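Local coordinates for glycerate dehydrogenase/glyoxylate reductase (Thermus thermophilus, PDB 2CUK), which probably reduces glyoxylate and hydroxypyruvate with a nicotinamide cofactor, as a member of the D-isomer specific 2-hydroxyacid dehydrogenase family, at residues A[3-8]-A[22-27]; A[114-119]-A[135-140]; A[169-174]-A[183-188]; A[238-243]-A[264-269]. All blocks are in the same frame, centred on the assembly; numbering follows the deposited sequence.

Interaction 1: residues A[3-8]-A[22-27]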
loop_
_atom_site.group_PDB
_atom_site.type_symbol
_atom_site.label_atom_id
_atom_site.label_comp_id
_atom_site.label_asym_id
_atom_site.label_seq_id
_atom_site.Cartn_x
_atom_site.Cartn_y
_atom_site.Cartn_z
ATOM N N VAL A 3 19.609 -33.634 8.327
ATOM C CA VAL A 3 18.694 -32.584 8.760
ATOM C C VAL A 3 17.493 -32.547 7.819
ATOM O O VAL A 3 17.651 -32.588 6.598
ATOM C CB VAL A 3 19.379 -31.194 8.749
ATOM C CG1 VAL A 3 18.364 -30.105 9.095
ATOM C CG2 VAL A 3 20.526 -31.175 9.749
ATOM N N LEU A 4 16.296 -32.478 8.392
ATOM C CA LEU A 4 15.078 -32.432 7.599
ATOM C C LEU A 4 14.437 -31.046 7.626
ATOM O O LEU A 4 14.154 -30.500 8.692
ATOM C CB LEU A 4 14.072 -33.467 8.106
ATOM C CG LEU A 4 12.709 -33.480 7.408
ATOM C CD1 LEU A 4 12.892 -33.752 5.921
ATOM C CD2 LEU A 4 11.821 -34.536 8.036
ATOM N N VAL A 5 14.230 -30.484 6.439
ATOM C CA VAL A 5 13.604 -29.176 6.286
ATOM C C VAL A 5 12.283 -29.478 5.585
ATOM O O VAL A 5 12.270 -29.937 4.442
ATOM C CB VAL A 5 14.468 -28.241 5.414
ATOM C CG1 VAL A 5 13.901 -26.828 5.446
ATOM C CG2 VAL A 5 15.908 -28.252 5.910
ATOM N N THR A 6 11.179 -29.226 6.282
ATOM C CA THR A 6 9.847 -29.523 5.767
ATOM C C THR A 6 9.378 -28.776 4.522
ATOM O O THR A 6 8.385 -29.169 3.911
ATOM C CB THR A 6 8.792 -29.337 6.866
ATOM O OG1 THR A 6 8.769 -27.966 7.282
ATOM C CG2 THR A 6 9.122 -30.227 8.067
ATOM N N ARG A 7 10.077 -27.710 4.146
ATOM C CA ARG A 7 9.707 -26.938 2.958
ATOM C C ARG A 7 10.941 -26.317 2.317
ATOM O O ARG A 7 11.958 -26.117 2.980
ATOM C CB ARG A 7 8.732 -25.813 3.323
ATOM C CG ARG A 7 7.397 -26.262 3.883
ATOM C CD ARG A 7 6.545 -26.988 2.849
ATOM N NE ARG A 7 5.205 -27.243 3.371
ATOM C CZ ARG A 7 4.945 -28.003 4.431
ATOM N NH1 ARG A 7 5.938 -28.599 5.083
ATOM N NH2 ARG A 7 3.698 -28.149 4.857
ATOM N N THR A 8 10.851 -26.007 1.027
ATOM C CA THR A 8 11.966 -25.375 0.334
ATOM C C THR A 8 12.066 -23.938 0.838
ATOM O O THR A 8 11.048 -23.283 1.074
ATOM C CB THR A 8 11.754 -25.371 -1.186
ATOM O OG1 THR A 8 10.457 -24.844 -1.486
ATOM C CG2 THR A 8 11.861 -26.784 -1.740
ATOM N N LEU A 22 26.884 -31.842 6.821
ATOM C CA LEU A 22 25.547 -32.305 7.167
ATOM C C LEU A 22 24.751 -32.643 5.913
ATOM O O LEU A 22 24.868 -31.968 4.893
ATOM C CB LEU A 22 24.805 -31.231 7.965
ATOM C CG LEU A 22 25.369 -30.880 9.341
ATOM C CD1 LEU A 22 24.685 -29.631 9.876
ATOM C CD2 LEU A 22 25.171 -32.057 10.284
ATOM N N GLU A 23 23.950 -33.697 5.997
ATOM C CA GLU A 23 23.117 -34.088 4.887
ATOM C C GLU A 23 21.775 -33.397 5.008
ATOM O O GLU A 23 21.030 -33.591 5.961
ATOM C CB GLU A 23 22.929 -35.604 4.941
ATOM C CG GLU A 23 23.750 -36.329 3.873
ATOM C CD GLU A 23 22.908 -37.417 3.248
ATOM O OE1 GLU A 23 22.150 -38.057 3.964
ATOM O OE2 GLU A 23 23.018 -37.617 2.039
ATOM N N VAL A 24 21.459 -32.547 4.037
ATOM C CA VAL A 24 20.218 -31.783 4.073
ATOM C C VAL A 24 19.115 -32.335 3.175
ATOM O O VAL A 24 19.264 -32.400 1.954
ATOM C CB VAL A 24 20.463 -30.307 3.677
ATOM C CG1 VAL A 24 19.178 -29.502 3.835
ATOM C CG2 VAL A 24 21.570 -29.716 4.533
ATOM N N GLU A 25 18.008 -32.739 3.792
ATOM C CA GLU A 25 16.852 -33.191 3.035
ATOM C C GLU A 25 15.772 -32.116 3.011
ATOM O O GLU A 25 15.216 -31.716 4.027
ATOM C CB GLU A 25 16.314 -34.457 3.703
ATOM C CG GLU A 25 15.305 -35.193 2.820
ATOM C CD GLU A 25 14.825 -36.439 3.535
ATOM O OE1 GLU A 25 15.656 -37.205 3.998
ATOM O OE2 GLU A 25 13.613 -36.627 3.628
ATOM N N VAL A 26 15.517 -31.607 1.801
ATOM C CA VAL A 26 14.521 -30.556 1.688
ATOM C C VAL A 26 13.289 -31.039 0.916
ATOM O O VAL A 26 13.359 -31.480 -0.224
ATOM C CB VAL A 26 15.171 -29.368 0.980
ATOM C CG1 VAL A 26 14.200 -28.192 0.933
ATOM C CG2 VAL A 26 16.423 -28.950 1.731
ATOM N N HIS A 27 12.138 -30.981 1.610
ATOM C CA HIS A 27 10.897 -31.473 1.028
ATOM C C HIS A 27 10.272 -30.450 0.074
ATOM O O HIS A 27 10.031 -29.300 0.421
ATOM C CB HIS A 27 9.937 -31.751 2.185
ATOM C CG HIS A 27 8.611 -32.212 1.648
ATOM N ND1 HIS A 27 8.407 -33.451 1.140
ATOM C CD2 HIS A 27 7.413 -31.495 1.569
ATOM C CE1 HIS A 27 7.117 -33.480 0.761
ATOM N NE2 HIS A 27 6.496 -32.322 1.006
HETATM O O HOH W 1 8.512 -27.219 -0.175
#

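Interaction 2: residues A[114-119]-A[135-140]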
loop_
_atom_site.group_PDB
_atom_site.type_symbol
_atom_site.label_atom_id
_atom_site.label_comp_id
_atom_site.label_asym_id
_atom_site.label_seq_id
_atom_site.Cartn_x
_atom_site.Cartn_y
_atom_site.Cartn_z
ATOM N N ALA A 114 -8.448 1.836 2.744
ATOM C CA ALA A 114 -8.774 3.246 2.901
ATOM C C ALA A 114 -8.909 3.961 1.551
ATOM O O ALA A 114 -9.792 4.780 1.332
ATOM C CB ALA A 114 -7.672 3.902 3.731
ATOM N N ARG A 115 -7.970 3.653 0.635
ATOM C CA ARG A 115 -7.974 4.375 -0.638
ATOM C C ARG A 115 -8.404 3.489 -1.817
ATOM O O ARG A 115 -8.202 3.815 -2.980
ATOM C CB ARG A 115 -6.565 4.918 -0.882
ATOM C CG ARG A 115 -6.119 5.890 0.209
ATOM C CD ARG A 115 -6.922 7.196 0.179
ATOM N NE ARG A 115 -7.119 7.647 -1.203
ATOM C CZ ARG A 115 -6.254 8.560 -1.683
ATOM N NH1 ARG A 115 -5.273 9.011 -0.921
ATOM N NH2 ARG A 115 -6.390 9.003 -2.937
ATOM N N ARG A 116 -9.001 2.330 -1.478
ATOM C CA ARG A 116 -9.605 1.481 -2.506
ATOM C C ARG A 116 -8.648 1.194 -3.663
ATOM O O ARG A 116 -9.004 1.263 -4.832
ATOM C CB ARG A 116 -10.851 2.191 -3.030
ATOM C CG ARG A 116 -11.795 2.610 -1.904
ATOM C CD ARG A 116 -12.917 3.522 -2.405
ATOM N NE ARG A 116 -13.889 2.748 -3.181
ATOM C CZ ARG A 116 -14.998 3.386 -3.591
ATOM N NH1 ARG A 116 -15.179 4.661 -3.295
ATOM N NH2 ARG A 116 -15.898 2.732 -4.329
ATOM N N VAL A 117 -7.419 0.814 -3.331
ATOM C CA VAL A 117 -6.420 0.488 -4.336
ATOM C C VAL A 117 -6.724 -0.811 -5.094
ATOM O O VAL A 117 -6.669 -0.842 -6.322
ATOM C CB VAL A 117 -5.021 0.406 -3.690
ATOM C CG1 VAL A 117 -3.984 -0.003 -4.727
ATOM C CG2 VAL A 117 -4.660 1.761 -3.087
ATOM N N VAL A 118 -7.039 -1.882 -4.377
ATOM C CA VAL A 118 -7.342 -3.145 -5.043
ATOM C C VAL A 118 -8.573 -2.955 -5.921
ATOM O O VAL A 118 -8.599 -3.374 -7.080
ATOM C CB VAL A 118 -7.598 -4.269 -4.026
ATOM C CG1 VAL A 118 -8.050 -5.535 -4.747
ATOM C CG2 VAL A 118 -6.331 -4.537 -3.236
ATOM N N GLU A 119 -9.586 -2.300 -5.363
ATOM C CA GLU A 119 -10.821 -2.022 -6.086
ATOM C C GLU A 119 -10.521 -1.188 -7.333
ATOM O O GLU A 119 -11.022 -1.471 -8.420
ATOM C CB GLU A 119 -11.790 -1.254 -5.181
ATOM C CG GLU A 119 -13.193 -1.126 -5.738
ATOM C CD GLU A 119 -14.086 -0.229 -4.887
ATOM O OE1 GLU A 119 -13.815 -0.080 -3.675
ATOM O OE2 GLU A 119 -15.066 0.317 -5.435
ATOM N N GLU A 135 -15.529 12.653 -8.285
ATOM C CA GLU A 135 -16.155 11.753 -7.323
ATOM C C GLU A 135 -15.842 10.270 -7.545
ATOM O O GLU A 135 -16.494 9.398 -6.970
ATOM C CB GLU A 135 -17.670 11.982 -7.335
ATOM C CG GLU A 135 -18.064 13.440 -7.079
ATOM C CD GLU A 135 -19.553 13.700 -7.269
ATOM O OE1 GLU A 135 -20.070 13.468 -8.385
ATOM O OE2 GLU A 135 -20.208 14.144 -6.302
ATOM N N LEU A 136 -14.833 9.987 -8.361
ATOM C CA LEU A 136 -14.451 8.607 -8.647
ATOM C C LEU A 136 -13.560 7.967 -7.585
ATOM O O LEU A 136 -12.491 8.490 -7.260
ATOM C CB LEU A 136 -13.733 8.521 -9.999
ATOM C CG LEU A 136 -13.131 7.150 -10.340
ATOM C CD1 LEU A 136 -14.220 6.076 -10.297
ATOM C CD2 LEU A 136 -12.480 7.203 -11.717
ATOM N N LEU A 137 -14.011 6.828 -7.064
ATOM C CA LEU A 137 -13.272 6.058 -6.071
ATOM C C LEU A 137 -12.772 6.849 -4.861
ATOM O O LEU A 137 -11.623 6.707 -4.445
ATOM C CB LEU A 137 -12.097 5.363 -6.760
ATOM C CG LEU A 137 -12.523 4.289 -7.763
ATOM C CD1 LEU A 137 -11.366 3.930 -8.677
ATOM C CD2 LEU A 137 -13.028 3.060 -6.994
ATOM N N LEU A 138 -13.644 7.671 -4.291
ATOM C CA LEU A 138 -13.275 8.469 -3.127
ATOM C C LEU A 138 -13.032 7.570 -1.925
ATOM O O LEU A 138 -13.833 6.685 -1.622
ATOM C CB LEU A 138 -14.381 9.484 -2.805
ATOM C CG LEU A 138 -14.644 10.554 -3.867
ATOM C CD1 LEU A 138 -15.817 11.432 -3.441
ATOM C CD2 LEU A 138 -13.387 11.391 -4.070
ATOM N N GLY A 139 -11.913 7.792 -1.245
ATOM C CA GLY A 139 -11.595 6.990 -0.079
ATOM C C GLY A 139 -11.504 7.842 1.171
ATOM O O GLY A 139 -12.068 8.935 1.232
ATOM N N LEU A 140 -10.784 7.346 2.169
ATOM C CA LEU A 140 -10.624 8.076 3.418
ATOM C C LEU A 140 -9.252 8.714 3.546
ATOM O O LEU A 140 -8.235 8.031 3.421
ATOM C CB LEU A 140 -10.809 7.138 4.613
ATOM C CG LEU A 140 -12.117 6.376 4.789
ATOM C CD1 LEU A 140 -12.026 5.546 6.065
ATOM C CD2 LEU A 140 -13.283 7.346 4.862
HETATM O O HOH W 2 -8.975 6.655 -3.128
HETATM O O HOH W 3 -5.475 9.612 2.190
HETATM O O HOH W 4 -16.477 7.371 -4.792
#

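Interaction 3: residues A[169-174]-A[183-188]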
loop_
_atom_site.group_PDB
_atom_site.type_symbol
_atom_site.label_atom_id
_atom_site.label_comp_id
_atom_site.label_asym_id
_atom_site.label_seq_id
_atom_site.Cartn_x
_atom_site.Cartn_y
_atom_site.Cartn_z
ATOM N N ARG A 169 -3.207 9.662 14.330
ATOM C CA ARG A 169 -2.990 9.703 15.740
ATOM C C ARG A 169 -3.016 8.284 16.220
ATOM O O ARG A 169 -3.671 7.423 15.648
ATOM C CB ARG A 169 -4.131 10.493 16.381
ATOM C CG ARG A 169 -3.834 11.991 16.454
ATOM C CD ARG A 169 -5.056 12.841 16.087
ATOM N NE ARG A 169 -5.814 13.202 17.289
ATOM C CZ ARG A 169 -6.157 14.496 17.440
ATOM N NH1 ARG A 169 -5.809 15.386 16.528
ATOM N NH2 ARG A 169 -6.877 14.869 18.502
ATOM N N VAL A 170 -2.233 7.980 17.248
ATOM C CA VAL A 170 -2.132 6.603 17.711
ATOM C C VAL A 170 -2.524 6.377 19.168
ATOM O O VAL A 170 -2.150 7.147 20.052
ATOM C CB VAL A 170 -0.700 6.068 17.514
ATOM C CG1 VAL A 170 -0.592 4.648 18.068
ATOM C CG2 VAL A 170 -0.334 6.094 16.035
ATOM N N VAL A 171 -3.283 5.311 19.398
ATOM C CA VAL A 171 -3.710 4.920 20.738
ATOM C C VAL A 171 -3.573 3.407 20.768
ATOM O O VAL A 171 -3.446 2.776 19.714
ATOM C CB VAL A 171 -5.183 5.318 21.027
ATOM C CG1 VAL A 171 -5.354 6.819 20.885
ATOM C CG2 VAL A 171 -6.119 4.578 20.085
ATOM N N TYR A 172 -3.587 2.810 21.953
ATOM C CA TYR A 172 -3.446 1.363 22.011
ATOM C C TYR A 172 -3.973 0.714 23.275
ATOM O O TYR A 172 -4.175 1.365 24.300
ATOM C CB TYR A 172 -1.972 0.976 21.832
ATOM C CG TYR A 172 -1.108 1.189 23.062
ATOM C CD1 TYR A 172 -0.775 0.120 23.901
ATOM C CD2 TYR A 172 -0.629 2.454 23.389
ATOM C CE1 TYR A 172 0.019 0.311 25.037
ATOM C CE2 TYR A 172 0.160 2.658 24.521
ATOM C CZ TYR A 172 0.482 1.585 25.340
ATOM O OH TYR A 172 1.270 1.791 26.455
ATOM N N HIS A 173 -4.207 -0.586 23.174
ATOM C CA HIS A 173 -4.654 -1.383 24.300
ATOM C C HIS A 173 -3.744 -2.597 24.312
ATOM O O HIS A 173 -3.353 -3.092 23.258
ATOM C CB HIS A 173 -6.102 -1.838 24.138
ATOM C CG HIS A 173 -6.539 -2.806 25.194
ATOM N ND1 HIS A 173 -6.643 -2.455 26.523
ATOM C CD2 HIS A 173 -6.830 -4.127 25.130
ATOM C CE1 HIS A 173 -6.977 -3.520 27.233
ATOM N NE2 HIS A 173 -7.097 -4.547 26.411
ATOM N N ALA A 174 -3.399 -3.066 25.503
ATOM C CA ALA A 174 -2.539 -4.235 25.645
ATOM C C ALA A 174 -2.739 -4.778 27.051
ATOM O O ALA A 174 -3.291 -4.088 27.912
ATOM C CB ALA A 174 -1.083 -3.850 25.422
ATOM N N PRO A 183 -1.616 7.288 24.052
ATOM C CA PRO A 183 -2.620 7.043 25.090
ATOM C C PRO A 183 -2.946 5.555 25.218
ATOM O O PRO A 183 -3.191 4.879 24.218
ATOM C CB PRO A 183 -3.820 7.847 24.598
ATOM C CG PRO A 183 -3.177 9.007 23.905
ATOM C CD PRO A 183 -2.072 8.332 23.117
ATOM N N PHE A 184 -2.930 5.048 26.449
ATOM C CA PHE A 184 -3.246 3.646 26.719
ATOM C C PHE A 184 -4.735 3.597 27.073
ATOM O O PHE A 184 -5.173 4.253 28.018
ATOM C CB PHE A 184 -2.416 3.129 27.898
ATOM C CG PHE A 184 -2.693 1.696 28.257
ATOM C CD1 PHE A 184 -2.151 0.660 27.508
ATOM C CD2 PHE A 184 -3.509 1.383 29.338
ATOM C CE1 PHE A 184 -2.414 -0.671 27.829
ATOM C CE2 PHE A 184 -3.781 0.058 29.668
ATOM C CZ PHE A 184 -3.231 -0.974 28.910
ATOM N N LEU A 185 -5.508 2.819 26.321
ATOM C CA LEU A 185 -6.948 2.732 26.555
ATOM C C LEU A 185 -7.426 1.312 26.826
ATOM O O LEU A 185 -6.722 0.340 26.557
ATOM C CB LEU A 185 -7.704 3.278 25.332
ATOM C CG LEU A 185 -7.281 4.637 24.768
ATOM C CD1 LEU A 185 -8.021 4.922 23.459
ATOM C CD2 LEU A 185 -7.561 5.725 25.793
ATOM N N SER A 186 -8.633 1.201 27.372
ATOM C CA SER A 186 -9.231 -0.104 27.615
ATOM C C SER A 186 -9.684 -0.535 26.221
ATOM O O SER A 186 -9.802 0.305 25.326
ATOM C CB SER A 186 -10.451 0.024 28.530
ATOM O OG SER A 186 -11.479 0.767 27.890
ATOM N N LEU A 187 -9.939 -1.822 26.024
ATOM C CA LEU A 187 -10.380 -2.288 24.712
ATOM C C LEU A 187 -11.674 -1.583 24.323
ATOM O O LEU A 187 -11.854 -1.175 23.177
ATOM C CB LEU A 187 -10.595 -3.803 24.719
ATOM C CG LEU A 187 -11.107 -4.404 23.404
ATOM C CD1 LEU A 187 -10.177 -4.034 22.258
ATOM C CD2 LEU A 187 -11.210 -5.908 23.545
ATOM N N GLU A 188 -12.563 -1.424 25.297
ATOM C CA GLU A 188 -13.846 -0.769 25.075
ATOM C C GLU A 188 -13.708 0.660 24.543
ATOM O O GLU A 188 -14.335 1.013 23.545
ATOM C CB GLU A 188 -14.656 -0.763 26.378
ATOM C CG GLU A 188 -14.982 -2.154 26.937
ATOM C CD GLU A 188 -13.748 -2.981 27.294
ATOM O OE1 GLU A 188 -12.835 -2.452 27.970
ATOM O OE2 GLU A 188 -13.697 -4.171 26.908
#

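Interaction 4: residues A[238-243]-A[264-269]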
loop_
_atom_site.group_PDB
_atom_site.type_symbol
_atom_site.label_atom_id
_atom_site.label_comp_id
_atom_site.label_asym_id
_atom_site.label_seq_id
_atom_site.Cartn_x
_atom_site.Cartn_y
_atom_site.Cartn_z
ATOM N N ALA A 238 -19.235 -12.882 11.624
ATOM C CA ALA A 238 -19.682 -11.593 12.141
ATOM C C ALA A 238 -19.069 -10.441 11.348
ATOM O O ALA A 238 -19.715 -9.416 11.138
ATOM C CB ALA A 238 -19.317 -11.464 13.621
ATOM N N LEU A 239 -17.826 -10.607 10.904
ATOM C CA LEU A 239 -17.171 -9.563 10.126
ATOM C C LEU A 239 -17.947 -9.332 8.826
ATOM O O LEU A 239 -18.131 -8.191 8.404
ATOM C CB LEU A 239 -15.724 -9.949 9.809
ATOM C CG LEU A 239 -14.953 -8.909 8.986
ATOM C CD1 LEU A 239 -14.927 -7.570 9.721
ATOM C CD2 LEU A 239 -13.529 -9.409 8.742
ATOM N N VAL A 240 -18.396 -10.417 8.197
ATOM C CA VAL A 240 -19.175 -10.315 6.965
ATOM C C VAL A 240 -20.412 -9.455 7.224
ATOM O O VAL A 240 -20.754 -8.579 6.436
ATOM C CB VAL A 240 -19.646 -11.707 6.466
ATOM C CG1 VAL A 240 -20.677 -11.532 5.344
ATOM C CG2 VAL A 240 -18.457 -12.516 5.960
ATOM N N GLU A 241 -21.076 -9.719 8.344
ATOM C CA GLU A 241 -22.267 -8.966 8.722
ATOM C C GLU A 241 -21.976 -7.468 8.845
ATOM O O GLU A 241 -22.700 -6.640 8.293
ATOM C CB GLU A 241 -22.807 -9.486 10.055
ATOM C CG GLU A 241 -23.315 -10.924 10.007
ATOM C CD GLU A 241 -23.692 -11.463 11.383
ATOM O OE1 GLU A 241 -23.961 -10.651 12.295
ATOM O OE2 GLU A 241 -23.735 -12.699 11.553
ATOM N N ALA A 242 -20.906 -7.141 9.565
ATOM C CA ALA A 242 -20.498 -5.760 9.812
ATOM C C ALA A 242 -20.020 -5.019 8.575
ATOM O O ALA A 242 -20.072 -3.786 8.525
ATOM C CB ALA A 242 -19.395 -5.729 10.886
ATOM N N LEU A 243 -19.554 -5.762 7.579
ATOM C CA LEU A 243 -19.052 -5.149 6.355
ATOM C C LEU A 243 -20.139 -4.743 5.375
ATOM O O LEU A 243 -19.885 -3.973 4.453
ATOM C CB LEU A 243 -18.072 -6.095 5.654
ATOM C CG LEU A 243 -16.680 -6.205 6.286
ATOM C CD1 LEU A 243 -15.904 -7.307 5.612
ATOM C CD2 LEU A 243 -15.948 -4.882 6.146
ATOM N N HIS A 264 -16.284 -18.116 -0.169
ATOM C CA HIS A 264 -16.647 -17.411 1.059
ATOM C C HIS A 264 -17.102 -15.988 0.722
ATOM O O HIS A 264 -16.481 -15.308 -0.093
ATOM C CB HIS A 264 -15.446 -17.377 2.008
ATOM C CG HIS A 264 -15.791 -16.976 3.407
ATOM N ND1 HIS A 264 -16.025 -15.666 3.773
ATOM C CD2 HIS A 264 -15.975 -17.718 4.526
ATOM C CE1 HIS A 264 -16.339 -15.621 5.056
ATOM N NE2 HIS A 264 -16.317 -16.851 5.536
ATOM N N PRO A 265 -18.200 -15.524 1.339
ATOM C CA PRO A 265 -18.725 -14.176 1.086
ATOM C C PRO A 265 -17.744 -13.001 1.181
ATOM O O PRO A 265 -17.913 -12.000 0.490
ATOM C CB PRO A 265 -19.896 -14.058 2.071
ATOM C CG PRO A 265 -19.642 -15.147 3.089
ATOM C CD PRO A 265 -19.075 -16.257 2.265
ATOM N N LEU A 266 -16.721 -13.105 2.022
ATOM C CA LEU A 266 -15.764 -12.006 2.123
ATOM C C LEU A 266 -15.150 -11.660 0.770
ATOM O O LEU A 266 -14.843 -10.501 0.508
ATOM C CB LEU A 266 -14.647 -12.340 3.112
ATOM C CG LEU A 266 -14.948 -12.050 4.584
ATOM C CD1 LEU A 266 -13.763 -12.472 5.433
ATOM C CD2 LEU A 266 -15.242 -10.564 4.770
ATOM N N TYR A 267 -14.978 -12.660 -0.089
ATOM C CA TYR A 267 -14.387 -12.430 -1.407
ATOM C C TYR A 267 -15.310 -11.657 -2.333
ATOM O O TYR A 267 -14.856 -11.067 -3.309
ATOM C CB TYR A 267 -14.004 -13.756 -2.069
ATOM C CG TYR A 267 -12.789 -14.418 -1.467
ATOM C CD1 TYR A 267 -11.534 -13.801 -1.515
ATOM C CD2 TYR A 267 -12.886 -15.663 -0.852
ATOM C CE1 TYR A 267 -10.408 -14.413 -0.960
ATOM C CE2 TYR A 267 -11.771 -16.283 -0.299
ATOM C CZ TYR A 267 -10.537 -15.657 -0.356
ATOM O OH TYR A 267 -9.435 -16.285 0.179
ATOM N N ALA A 268 -16.603 -11.659 -2.026
ATOM C CA ALA A 268 -17.582 -10.951 -2.840
ATOM C C ALA A 268 -17.790 -9.509 -2.363
ATOM O O ALA A 268 -18.541 -8.750 -2.975
ATOM C CB ALA A 268 -18.909 -11.704 -2.828
ATOM N N LEU A 269 -17.122 -9.132 -1.276
ATOM C CA LEU A 269 -17.248 -7.778 -0.734
ATOM C C LEU A 269 -16.101 -6.892 -1.204
ATOM O O LEU A 269 -14.947 -7.109 -0.842
ATOM C CB LEU A 269 -17.278 -7.812 0.801
ATOM C CG LEU A 269 -18.488 -8.514 1.424
ATOM C CD1 LEU A 269 -18.346 -8.563 2.941
ATOM C CD2 LEU A 269 -19.758 -7.776 1.030
#

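Interaction 1: residues A[3-8]-A[22-27]
L4 lies alongside E25, the two side chains running the same way from adjacent strands, so that CD1 of L4 rests along the aliphatic stem of E25 and comes within 3.7 Å of its OE2. Both side chains leave the backbone with CG anti to N (177° for L4, -167° for E25), which makes the pairing parallel. The other face of the sheet carries V3, V5, V24 and V26; here V5 crosses V24 obliquely, its CG2 meeting CG1 of V24 at 4.1 Å. Beneath the side chains, strands 3-5 and 23-26 are joined by four nearly straight hydrogen bonds of parallel type, each N-H aimed almost along its C=O axis, from V3 N to E23 O (2.8 Å) through to H27 N to V5 O (3.0 Å). Past V5 the strand pairing ends, but the chains stay in touch: CG2 of T8 packs at 3.8 Å on CG1 of V26, crossing it at about a right angle. T6 O lies 3.4 Å from CD2 of H27, at the edge of the imidazole, whose NE2 is bound to F31 O. A water bridges the parting backbones, accepting from T8 N (2.9 Å) and donating to H27 O (2.6 Å). T6 and R7 both reach D53, while T8 OG1 bonds to E135 of the second subunit. The pair forms the two strands of a beta-alpha-beta unit through helix 15-19; strand 23-26 lies at the edge of the parallel sheet, helix 34-41 covers L4, and helix 283-301 packs on V3 and L22.

Interaction 2: residues A[114-119]-A[135-140]
Packing is closest where the end of the preceding helix meets G139, among the buried backbones of A114, R115 and G139. A114 O accepts a hydrogen bond from L140 N at 2.9 Å, the donor lying 33° out of the carbonyl plane, and the same oxygen has the CA of G139 only 3.2 Å away. A side chain at G139 would run into A114 O and the CA of R115, so the absence of one lets the backbones come together.

The partly exposed rim, formed by R116 and E119, is looser and rests on side-chain ends. R116 brings its guanidinium over to the loop: NH1 donates to L138 O at 3.0 Å, nearly in the guanidinium plane, while one face of the group is covered by CD2 of L137, which is 3.9 Å from NE. The rotation of the guanidinium is fixed further by E119, gripped side-on by two nitrogens, NE to OE1 at 2.9 Å and NH2 to OE2 at 2.8 Å. CD2 of L137 also touches E119, near OE2. Waters fill in between and around the two parts. One accepts from R115 NE at 2.9 Å and lies beside R115 O and L137 O; another joins E135 O to L138 N and reaches R116 NH1 only weakly. The firmer partners of the R115 guanidinium are A101 O and G279 O of the second subunit, on whose P276 L137 also packs. R116, with its positive phi of 51°, is the C-prime residue of a Schellman motif, which ends one helix just before the next begins at V117.

Interaction 3: residues A[169-174]-A[183-188]
F184 drives the edge of its ring against the face of Y172 in an offset edge-to-face pair, planes at 71°, with F184 CD1 only 3.3 Å from Y172 CE1. The crowded first torsion of Y172 (77°) turns its ring across the path of F184, and the phenol hydroxyl is hydrogen-bonded to the backbone N of K178. Further along the same edge, F184 meets the backbone of A174, CZ lying 3.3 Å from A174 O. A second bump is the CD1 methyl of L185, which fits against CB and CG2 of V171, 3.8 Å from the CB. A third is CB of L187, set over the flat face of the H173 imidazole, 4.0 Å from the centroid. That ring is held in place by ND1, which donates to L185 O at 2.8 Å, in the carbonyl plane on a lone pair. An alanine at H173 would remove this bond and the surface under L187, and would probably loosen the start of the helix. Backbone bonds Y172 N to P183 O and L185 N to Y172 O make a single bridge beside the strand. Strand 169-173 is one of the two edge strands of the parallel sheet, here leading into helix 187-193, in the strand and helix alternation of a Rossmann-type NAD-binding domain.

Interaction 4: residues A[238-243]-A[264-269]
This is a mainly apolar packing contact, without a hydrogen bond between its segments, in which helix 236-243 meets the short turn 264-269 that precedes strand 272-274. V240 is at its centre: its CG2, beside the backbone N, touches CG of L266 at 3.8 Å, CE1 of H264 at 3.9 Å and CG of P265 at 4.1 Å. One helical turn on, L243 crosses L266 at about a right angle, and CD1 of L243 stands only 3.4 Å from CD2 of L266, tighter than usual van der Waals contact. In the Rossmann-type NAD-binding domain, helix 236-243 connects parallel strands 224-227 and 249-252, and L239, L243 and L266 also reach strand 249-252. L269 packs beside L266, its CD1 3.7 Å from CB of L243. The turn is shaped by H264, whose ND1 accepts from L266 N at 3.2 Å in a nearly straight bond (171° at the hydrogen), with the donor close to the ring plane, while CD of P265 lies over one face of the ring. An alanine at H264 would lose that bond and the CE1 contact with V240, and would probably let the backbone at L266 shift. Beyond the apolar patch, L243 O is bonded by the side chain of N271.

In the fold
The contacts divide between the two lobes of the subunit. Interaction 1 lies in one parallel sheet, about 45 Å centre to centre from interaction 2 and 40 Å from interaction 4, on the opposite side of the chain's centre from both. Interactions 3 and 4 belong to the other, Rossmann-type domain, 26 Å apart between centres, and interaction 2 lies 18 Å from interaction 4. None touch within a subunit, yet interactions 1 and 2 meet across the dimer, where T8 of one subunit bonds E135 of the other. A174, in interaction 3, touches the probable GxGxxG cofactor loop; substrate in this family binds between the two lobes.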